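Local atomic coordinates of transcription initiation factor IIB (Methanocaldococcus jannaschii, PDB entry 5O9J), a protein that probably excises itself by protein splicing, being the HINT-fold mini-intein carried within the transcription factor IIB precursor. Residues 5-10 against 24-29. Sequence-based numbering, arbitrary orientation.
Sequences VDYNEP and IGELID
With CG anti to the backbone N (chi1 -173°), Y7 swings its ring over the first turn of helix 24-33, where G25 lies beneath it. I24 is fully extended, CG1 anti to the backbone N, which carries CD1 to V5 while CG2 turns to the carbonyl oxygens of D6 and E9. One face of the ring lies on the backbone of G25 and E26: G25 CA makes a CH-pi contact, 3.8 Å from the Y7 ring centroid, and E26 N sits over the same face, offset toward the rim. Glycine permits this closeness, since a CB at G25 would collide with the ring. At the rim, D29 OD2 approaches Y7 CE2 edge-on, 3.3 Å away, its carboxylate turned 51° from the ring plane. One water joins the two side chains, 2.5 Å from Y7 OH and donating to D29 OD2 at 2.6 Å; D29 OD1 forms a salt bridge with R73. The type I turn from D6 to E9 presents two carbonyls to the helix start: G25 N binds Y7 O on a lone pair (3.0 Å), and I24 N binds E9 O (2.9 Å) from above the carbonyl plane. V5 CB packs against I24 CD1 at 3.9 Å. An alanine in place of Y7 would probably leave the G25 backbone without its aromatic cover and D29 without its water-bridged phenol. The contact thus joins the intein's N-terminal region to its short helix, and the turn's carbonyls satisfy two N-H groups of the first helical turn, while the D29 carboxylate, probably anionic beside R73, would favour the polarised C-H edge of the ring.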
loop_
_atom_site.group_PDB
_atom_site.type_symbol
_atom_site.label_atom_id
_atom_site.label_comp_id
_atom_site.label_asym_id
_atom_site.label_seq_id
_atom_site.Cartn_x
_atom_site.Cartn_y
_atom_site.Cartn_z
ATOM N N VAL A 5 -5.081 1.287 -2.390
ATOM C CA VAL A 5 -4.155 0.473 -3.165
ATOM C C VAL A 5 -4.782 0.039 -4.493
ATOM O O VAL A 5 -5.977 -0.275 -4.546
ATOM C CB VAL A 5 -3.737 -0.783 -2.363
ATOM C CG1 VAL A 5 -2.618 -1.496 -3.058
ATOM C CG2 VAL A 5 -3.313 -0.401 -0.949
ATOM N N ASP A 6 -3.979 0.012 -5.557
ATOM C CA ASP A 6 -4.446 -0.466 -6.853
ATOM C C ASP A 6 -4.769 -1.954 -6.813
ATOM O O ASP A 6 -4.130 -2.728 -6.092
ATOM C CB ASP A 6 -3.409 -0.190 -7.947
ATOM C CG ASP A 6 -3.887 -0.624 -9.336
ATOM O OD1 ASP A 6 -4.768 0.051 -9.911
ATOM O OD2 ASP A 6 -3.382 -1.641 -9.853
ATOM N N TYR A 7 -5.769 -2.328 -7.606
ATOM C CA TYR A 7 -6.298 -3.686 -7.695
ATOM C C TYR A 7 -5.248 -4.788 -7.733
ATOM O O TYR A 7 -5.389 -5.805 -7.058
ATOM C CB TYR A 7 -7.171 -3.801 -8.951
ATOM C CG TYR A 7 -7.940 -5.102 -9.097
ATOM C CD1 TYR A 7 -7.351 -6.232 -9.666
ATOM C CD2 TYR A 7 -9.274 -5.187 -8.703
ATOM C CE1 TYR A 7 -8.063 -7.413 -9.814
ATOM C CE2 TYR A 7 -9.991 -6.358 -8.846
ATOM C CZ TYR A 7 -9.383 -7.465 -9.398
ATOM O OH TYR A 7 -10.109 -8.624 -9.531
ATOM N N ASN A 8 -4.215 -4.600 -8.543
ATOM C CA ASN A 8 -3.311 -5.702 -8.857
ATOM C C ASN A 8 -2.303 -6.063 -7.767
ATOM O O ASN A 8 -1.713 -7.132 -7.835
ATOM C CB ASN A 8 -2.546 -5.409 -10.154
ATOM C CG ASN A 8 -3.298 -5.869 -11.398
ATOM O OD1 ASN A 8 -4.294 -6.588 -11.308
ATOM N ND2 ASN A 8 -2.812 -5.462 -12.570
ATOM N N GLU A 9 -2.098 -5.194 -6.777
ATOM C CA GLU A 9 -1.043 -5.434 -5.792
ATOM C C GLU A 9 -1.273 -6.720 -5.005
ATOM O O GLU A 9 -2.269 -6.858 -4.296
ATOM C CB GLU A 9 -0.916 -4.260 -4.818
ATOM C CG GLU A 9 -0.681 -2.930 -5.483
ATOM C CD GLU A 9 0.455 -2.962 -6.471
ATOM O OE1 GLU A 9 1.567 -3.396 -6.093
ATOM O OE2 GLU A 9 0.231 -2.547 -7.635
ATOM N N PRO A 10 -0.341 -7.671 -5.126
ATOM C CA PRO A 10 -0.438 -8.927 -4.384
ATOM C C PRO A 10 -0.299 -8.728 -2.889
ATOM O O PRO A 10 0.516 -7.917 -2.444
ATOM C CB PRO A 10 0.729 -9.752 -4.939
ATOM C CG PRO A 10 1.644 -8.766 -5.514
ATOM C CD PRO A 10 0.815 -7.657 -6.033
ATOM N N ILE A 24 -4.983 -7.854 -4.209
ATOM C CA ILE A 24 -5.769 -7.234 -3.156
ATOM C C ILE A 24 -7.186 -6.881 -3.644
ATOM O O ILE A 24 -8.152 -7.093 -2.927
ATOM C CB ILE A 24 -5.065 -5.975 -2.602
ATOM C CG1 ILE A 24 -5.873 -5.353 -1.470
ATOM C CG2 ILE A 24 -4.802 -4.942 -3.698
ATOM C CD1 ILE A 24 -5.199 -4.133 -0.871
ATOM N N GLY A 25 -7.302 -6.380 -4.868
ATOM C CA GLY A 25 -8.600 -6.014 -5.422
ATOM C C GLY A 25 -9.518 -7.207 -5.614
ATOM O O GLY A 25 -10.727 -7.122 -5.379
ATOM N N GLU A 26 -8.941 -8.320 -6.051
ATOM C CA GLU A 26 -9.686 -9.556 -6.256
ATOM C C GLU A 26 -10.302 -10.074 -4.955
ATOM O O GLU A 26 -11.491 -10.389 -4.902
ATOM C CB GLU A 26 -8.770 -10.616 -6.864
ATOM C CG GLU A 26 -9.455 -11.909 -7.279
ATOM C CD GLU A 26 -8.634 -12.678 -8.306
ATOM O OE1 GLU A 26 -9.007 -13.822 -8.647
ATOM O OE2 GLU A 26 -7.613 -12.129 -8.780
ATOM N N LEU A 27 -9.485 -10.159 -3.909
ATOM C CA LEU A 27 -9.970 -10.535 -2.583
ATOM C C LEU A 27 -11.114 -9.637 -2.103
ATOM O O LEU A 27 -12.162 -10.119 -1.674
ATOM C CB LEU A 27 -8.841 -10.468 -1.570
ATOM C CG LEU A 27 -9.248 -10.662 -0.109
ATOM C CD1 LEU A 27 -9.613 -12.114 0.185
ATOM C CD2 LEU A 27 -8.148 -10.171 0.816
ATOM N N ILE A 28 -10.887 -8.332 -2.153
ATOM C CA ILE A 28 -11.822 -7.373 -1.579
ATOM C C ILE A 28 -13.135 -7.323 -2.363
ATOM O O ILE A 28 -14.216 -7.185 -1.776
ATOM C CB ILE A 28 -11.178 -5.969 -1.500
ATOM C CG1 ILE A 28 -10.124 -5.951 -0.383
ATOM C CG2 ILE A 28 -12.226 -4.892 -1.261
ATOM C CD1 ILE A 28 -9.398 -4.625 -0.226
ATOM N N ASP A 29 -13.045 -7.442 -3.683
ATOM C CA ASP A 29 -14.245 -7.546 -4.504
ATOM C C ASP A 29 -15.069 -8.757 -4.091
ATOM O O ASP A 29 -16.282 -8.658 -3.932
ATOM C CB ASP A 29 -13.897 -7.637 -5.989
ATOM C CG ASP A 29 -13.642 -6.280 -6.611
ATOM O OD1 ASP A 29 -13.948 -5.252 -5.970
ATOM O OD2 ASP A 29 -13.144 -6.236 -7.753
HETATM O O HOH W 1 -12.565 -8.418 -9.042
#